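Local atomic coordinates of toll-receptor-related 2 (Hydra vulgaris, PDB entry 4W8H), a protein that probably transmits signals as a Toll-related transmembrane receptor of a lower metazoan, through its TIR domain, the part present here. Residues P43-F46 with F47-I51; V117-R120 with N121-D125. All coordinates share one frame; numbering follows the deposited sequence. Where two conformers were deposited one is given.

Interaction 1 of 2, residues P43-F46 with F47-I51; sequences PGNF and FAENI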
loop_
_atom_site.group_PDB
_atom_site.type_symbol
_atom_site.label_atom_id
_atom_site.label_comp_id
_atom_site.label_asym_id
_atom_site.label_seq_id
_atom_site.Cartn_x
_atom_site.Cartn_y
_atom_site.Cartn_z
ATOM N N PRO A 43 9.044 -4.013 -17.676
ATOM C CA PRO A 43 10.374 -4.615 -17.709
ATOM C C PRO A 43 11.322 -3.796 -18.565
ATOM O O PRO A 43 10.928 -3.306 -19.604
ATOM C CB PRO A 43 10.140 -5.995 -18.320
ATOM C CG PRO A 43 8.947 -5.781 -19.211
ATOM C CD PRO A 43 8.101 -4.726 -18.546
ATOM N N GLY A 44 12.561 -3.631 -18.121
ATOM C CA GLY A 44 13.549 -2.820 -18.800
ATOM C C GLY A 44 13.568 -1.400 -18.364
ATOM O O GLY A 44 14.486 -0.674 -18.772
ATOM N N ASN A 45 12.586 -0.973 -17.572
ATOM C CA ASN A 45 12.683 0.306 -16.902
ATOM C C ASN A 45 13.492 0.128 -15.644
ATOM O O ASN A 45 13.561 -0.972 -15.076
ATOM C CB ASN A 45 11.299 0.873 -16.578
ATOM C CG ASN A 45 10.707 1.675 -17.713
ATOM O OD1 ASN A 45 11.265 1.729 -18.793
ATOM N ND2 ASN A 45 9.556 2.273 -17.475
ATOM N N PHE A 46 14.101 1.220 -15.180
ATOM C CA PHE A 46 14.806 1.176 -13.920
ATOM C C PHE A 46 13.815 1.084 -12.763
ATOM O O PHE A 46 12.654 1.506 -12.869
ATOM C CB PHE A 46 15.718 2.407 -13.731
ATOM C CG PHE A 46 16.822 2.475 -14.743
ATOM C CD1 PHE A 46 17.804 1.523 -14.733
ATOM C CD2 PHE A 46 16.816 3.423 -15.738
ATOM C CE1 PHE A 46 18.809 1.540 -15.682
ATOM C CE2 PHE A 46 17.826 3.454 -16.682
ATOM C CZ PHE A 46 18.806 2.507 -16.647
ATOM N N PHE A 47 14.291 0.557 -11.653
ATOM C CA PHE A 47 13.433 0.422 -10.472
ATOM C C PHE A 47 12.778 1.772 -10.134
ATOM O O PHE A 47 11.598 1.800 -9.820
ATOM C CB PHE A 47 14.241 -0.006 -9.246
ATOM C CG PHE A 47 14.791 -1.434 -9.281
ATOM C CD1 PHE A 47 14.411 -2.348 -10.237
ATOM C CD2 PHE A 47 15.719 -1.827 -8.323
ATOM C CE1 PHE A 47 14.923 -3.647 -10.199
ATOM C CE2 PHE A 47 16.198 -3.115 -8.274
ATOM C CZ PHE A 47 15.819 -4.002 -9.237
ATOM N N ALA A 48 13.558 2.863 -10.166
ATOM C CA ALA A 48 13.018 4.148 -9.778
ATOM C C ALA A 48 11.924 4.620 -10.723
ATOM O O ALA A 48 10.976 5.279 -10.295
ATOM C CB ALA A 48 14.128 5.216 -9.727
ATOM N N GLU A 49 12.039 4.275 -12.002
ATOM C CA GLU A 49 11.006 4.610 -12.960
ATOM C C GLU A 49 9.696 3.885 -12.651
ATOM O O GLU A 49 8.623 4.458 -12.745
ATOM C CB GLU A 49 11.475 4.260 -14.353
ATOM C CG GLU A 49 12.588 5.193 -14.816
ATOM C CD GLU A 49 13.112 4.874 -16.180
ATOM O OE1 GLU A 49 13.358 3.702 -16.505
ATOM O OE2 GLU A 49 13.390 5.846 -16.932
ATOM N N ASN A 50 9.772 2.607 -12.321
ATOM C CA ASN A 50 8.580 1.853 -11.968
ATOM C C ASN A 50 7.969 2.318 -10.663
ATOM O O ASN A 50 6.748 2.308 -10.529
ATOM C CB ASN A 50 8.917 0.347 -11.982
ATOM C CG ASN A 50 8.868 -0.210 -13.394
ATOM O OD1 ASN A 50 7.975 0.127 -14.167
ATOM N ND2 ASN A 50 9.821 -1.046 -13.743
ATOM N N ILE A 51 8.796 2.680 -9.689
ATOM C CA ILE A 51 8.286 3.288 -8.446
ATOM C C ILE A 51 7.476 4.510 -8.770
ATOM O O ILE A 51 6.374 4.692 -8.287
ATOM C CB ILE A 51 9.440 3.599 -7.487
ATOM C CG1 ILE A 51 10.045 2.306 -6.938
ATOM C CG2 ILE A 51 8.959 4.489 -6.320
ATOM C CD1 ILE A 51 11.367 2.482 -6.177
HETATM O O HOH W 1 8.111 2.520 -15.474
#
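The E49 carboxylate is the flat group at the centre, and its OE1 lies close to N45 and F46. It stands oblique to the F46 ring, 3.6 Å from CD2 of F46 to OE1 of E49, with ring and carboxylate planes 40° apart. The two side chains run side by side. The N45 and E49 side chains cross at about a right angle, their amide and carboxylate planes 52° apart, and CB of N45 lies 3.5 Å from OE1 of E49. CB of N45 also rests 3.7 Å from ND2 of N50. F46 is the N-cap residue of helix 47-56. Its N donates to OE1 of E49 at 2.9 Å, on the anti side and 21° out of the carboxylate plane. With CG beside its own backbone N and the chain extended beyond it, E49 reaches back to the F46 N. This is one half of a capping box. The first helical turn closes with N50 N donating to F46 O at 3.1 Å. A water donates to OD1 of N50 at 2.7 Å, but its contact with ND2 of N45 is too short to be trusted. N50 OD1 also accepts from T42 N, which ties the buried N50 side chain to the preceding loop. P43 and G44 belong to the BB loop of the TIR fold, within the box 2 motif, and G44 has a positive phi. In related receptors this loop takes part in TIR-TIR association. The negative carboxylate lies at the N-terminal end of the helix, so it probably also interacts favourably with the helix dipole.

Interaction 2 of 2, residues V117-R120 with N121-D125; sequences VFWR and NLFRD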
loop_
_atom_site.group_PDB
_atom_site.type_symbol
_atom_site.label_atom_id
_atom_site.label_comp_id
_atom_site.label_asym_id
_atom_site.label_seq_id
_atom_site.Cartn_x
_atom_site.Cartn_y
_atom_site.Cartn_z
ATOM N N VAL A 117 -14.216 -4.599 10.749
ATOM C CA VAL A 117 -14.371 -3.291 10.087
ATOM C C VAL A 117 -13.185 -2.879 9.192
ATOM O O VAL A 117 -13.192 -1.805 8.571
ATOM C CB VAL A 117 -14.651 -2.164 11.099
ATOM C CG1 VAL A 117 -15.859 -2.502 11.976
ATOM C CG2 VAL A 117 -13.471 -1.901 11.976
ATOM N N PHE A 118 -12.188 -3.733 9.101
ATOM C CA PHE A 118 -11.003 -3.471 8.297
ATOM C C PHE A 118 -11.336 -3.118 6.852
ATOM O O PHE A 118 -10.900 -2.087 6.331
ATOM C CB PHE A 118 -10.071 -4.689 8.353
ATOM C CG PHE A 118 -8.776 -4.486 7.601
ATOM C CD1 PHE A 118 -7.686 -3.900 8.226
ATOM C CD2 PHE A 118 -8.683 -4.874 6.297
ATOM C CE1 PHE A 118 -6.489 -3.711 7.519
ATOM C CE2 PHE A 118 -7.506 -4.690 5.586
ATOM C CZ PHE A 118 -6.413 -4.120 6.202
ATOM N N TRP A 119 -12.076 -3.979 6.160
ATOM C CA TRP A 119 -12.286 -3.749 4.741
ATOM C C TRP A 119 -13.168 -2.519 4.537
ATOM O O TRP A 119 -12.920 -1.746 3.647
ATOM C CB TRP A 119 -12.905 -5.000 4.065
ATOM C CG TRP A 119 -11.989 -6.157 4.152
ATOM C CD1 TRP A 119 -12.141 -7.302 4.886
ATOM C CD2 TRP A 119 -10.726 -6.283 3.497
ATOM N NE1 TRP A 119 -11.071 -8.134 4.714
ATOM C CE2 TRP A 119 -10.181 -7.538 3.869
ATOM C CE3 TRP A 119 -9.999 -5.479 2.606
ATOM C CZ2 TRP A 119 -8.932 -7.968 3.441
ATOM C CZ3 TRP A 119 -8.785 -5.961 2.133
ATOM C CH2 TRP A 119 -8.253 -7.175 2.576
ATOM N N ARG A 120 -14.198 -2.346 5.355
ATOM C CA ARG A 120 -15.049 -1.163 5.314
ATOM C C ARG A 120 -14.200 0.105 5.394
ATOM O O ARG A 120 -14.388 1.054 4.649
ATOM C CB ARG A 120 -16.048 -1.206 6.475
ATOM C CG ARG A 120 -16.951 0.007 6.607
ATOM C CD ARG A 120 -17.628 -0.004 7.997
ATOM N NE ARG A 120 -16.703 0.330 9.091
ATOM C CZ ARG A 120 -17.048 0.424 10.379
ATOM N NH1 ARG A 120 -16.132 0.738 11.281
ATOM N NH2 ARG A 120 -18.299 0.215 10.783
ATOM N N ASN A 121 -13.292 0.119 6.348
ATOM C CA ASN A 121 -12.466 1.303 6.542
ATOM C C ASN A 121 -11.524 1.554 5.369
ATOM O O ASN A 121 -11.362 2.690 4.917
ATOM C CB ASN A 121 -11.644 1.178 7.832
ATOM C CG ASN A 121 -12.498 1.249 9.093
ATOM O OD1 ASN A 121 -13.673 1.627 9.065
ATOM N ND2 ASN A 121 -11.895 0.871 10.206
ATOM N N LEU A 122 -10.908 0.494 4.876
ATOM C CA LEU A 122 -10.000 0.618 3.751
ATOM C C LEU A 122 -10.741 1.152 2.523
ATOM O O LEU A 122 -10.314 2.121 1.879
ATOM C CB LEU A 122 -9.377 -0.744 3.455
ATOM C CG LEU A 122 -8.426 -0.789 2.267
ATOM C CD1 LEU A 122 -7.222 0.185 2.439
ATOM C CD2 LEU A 122 -7.881 -2.184 2.048
ATOM N N PHE A 123 -11.856 0.517 2.182
ATOM C CA PHE A 123 -12.552 0.905 0.970
ATOM C C PHE A 123 -13.102 2.323 1.112
ATOM O O PHE A 123 -13.122 3.087 0.151
ATOM C CB PHE A 123 -13.699 -0.056 0.661
ATOM C CG PHE A 123 -13.285 -1.454 0.309
ATOM C CD1 PHE A 123 -11.983 -1.812 0.020
ATOM C CD2 PHE A 123 -14.214 -2.444 0.390
ATOM C CE1 PHE A 123 -11.636 -3.110 -0.259
ATOM C CE2 PHE A 123 -13.883 -3.754 0.102
ATOM C CZ PHE A 123 -12.588 -4.091 -0.213
ATOM N N ARG A 124 -13.563 2.707 2.289
ATOM C CA ARG A 124 -14.093 4.049 2.509
ATOM C C ARG A 124 -13.023 5.106 2.259
ATOM O O ARG A 124 -13.288 6.159 1.669
ATOM C CB ARG A 124 -14.646 4.140 3.934
ATOM C CG ARG A 124 -15.315 5.447 4.267
ATOM C CD ARG A 124 -15.557 5.524 5.751
ATOM N NE ARG A 124 -16.577 4.588 6.215
ATOM C CZ ARG A 124 -16.449 3.734 7.233
ATOM N NH1 ARG A 124 -17.489 2.988 7.539
ATOM N NH2 ARG A 124 -15.334 3.627 7.961
ATOM N N ASP A 125 -11.814 4.838 2.732
ATOM C CA ASP A 125 -10.766 5.816 2.540
ATOM C C ASP A 125 -10.405 5.969 1.074
ATOM O O ASP A 125 -10.197 7.096 0.566
ATOM C CB ASP A 125 -9.504 5.540 3.337
ATOM C CG ASP A 125 -8.555 6.723 3.295
ATOM O OD1 ASP A 125 -8.914 7.781 3.833
ATOM O OD2 ASP A 125 -7.499 6.638 2.680
#
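V117-R120 and N121-D125 are consecutive turns of helix 115-127, joined by i to i+4 bonds from N121, L122, F123 and R124 back to V117, F118, W119 and R120. Of these, F123 N to W119 O is the straightest, 2.9 Å long at 173°. The same W119 O lies over one face of the F123 ring, 3.3 Å above its plane. CD2 of L122 touches CZ3 of W119 at 3.9 Å, and these two side chains run side by side. CE1 of F123 comes within 4.1 Å of CE3 of W119. One indole face is covered by CD2 of F118, over the ring centre. F118 and W119 match the Phe-Trp pair of box 3, which in TIR domains lies on the last helix. K26 of helix 16-29 makes a cation-pi contact with W119, and F118 meets W109 edge-to-face. On the exposed side, N121 OD1 accepts from R120 NE at 3.3 Å. The donor stands above the amide carbonyl plane, while the oxygen lies at the guanidinium edge. R120 NH1 adds a weak bond to the same oxygen, and R124 NH2 a second weak one. Both arginines bend at chi3, but each was deposited in two conformers, so these grips are doubtful in detail.

Interaction 1 comes first along the chain and interaction 2 near its C-terminal end. Their centres are 30 Å apart, their nearest atoms about 18 Å, and they lie on opposite sides of the chain's centre. Both belong to one flavodoxin-like TIR domain with a five-stranded parallel sheet of order 2-1-3-4-5. Residues 43-46 are the end of the loop before helix 47-56, and residues 47-51 are its first turn, where F47 and I51 touch helix 73-82. Residues 117-125 lie on helix 115-127, which packs against helix 16-29 and strands 87-91 and 107-108. The BB-loop surface, which in related receptors takes part in TIR-TIR association, lies across the domain from this box 3 helix.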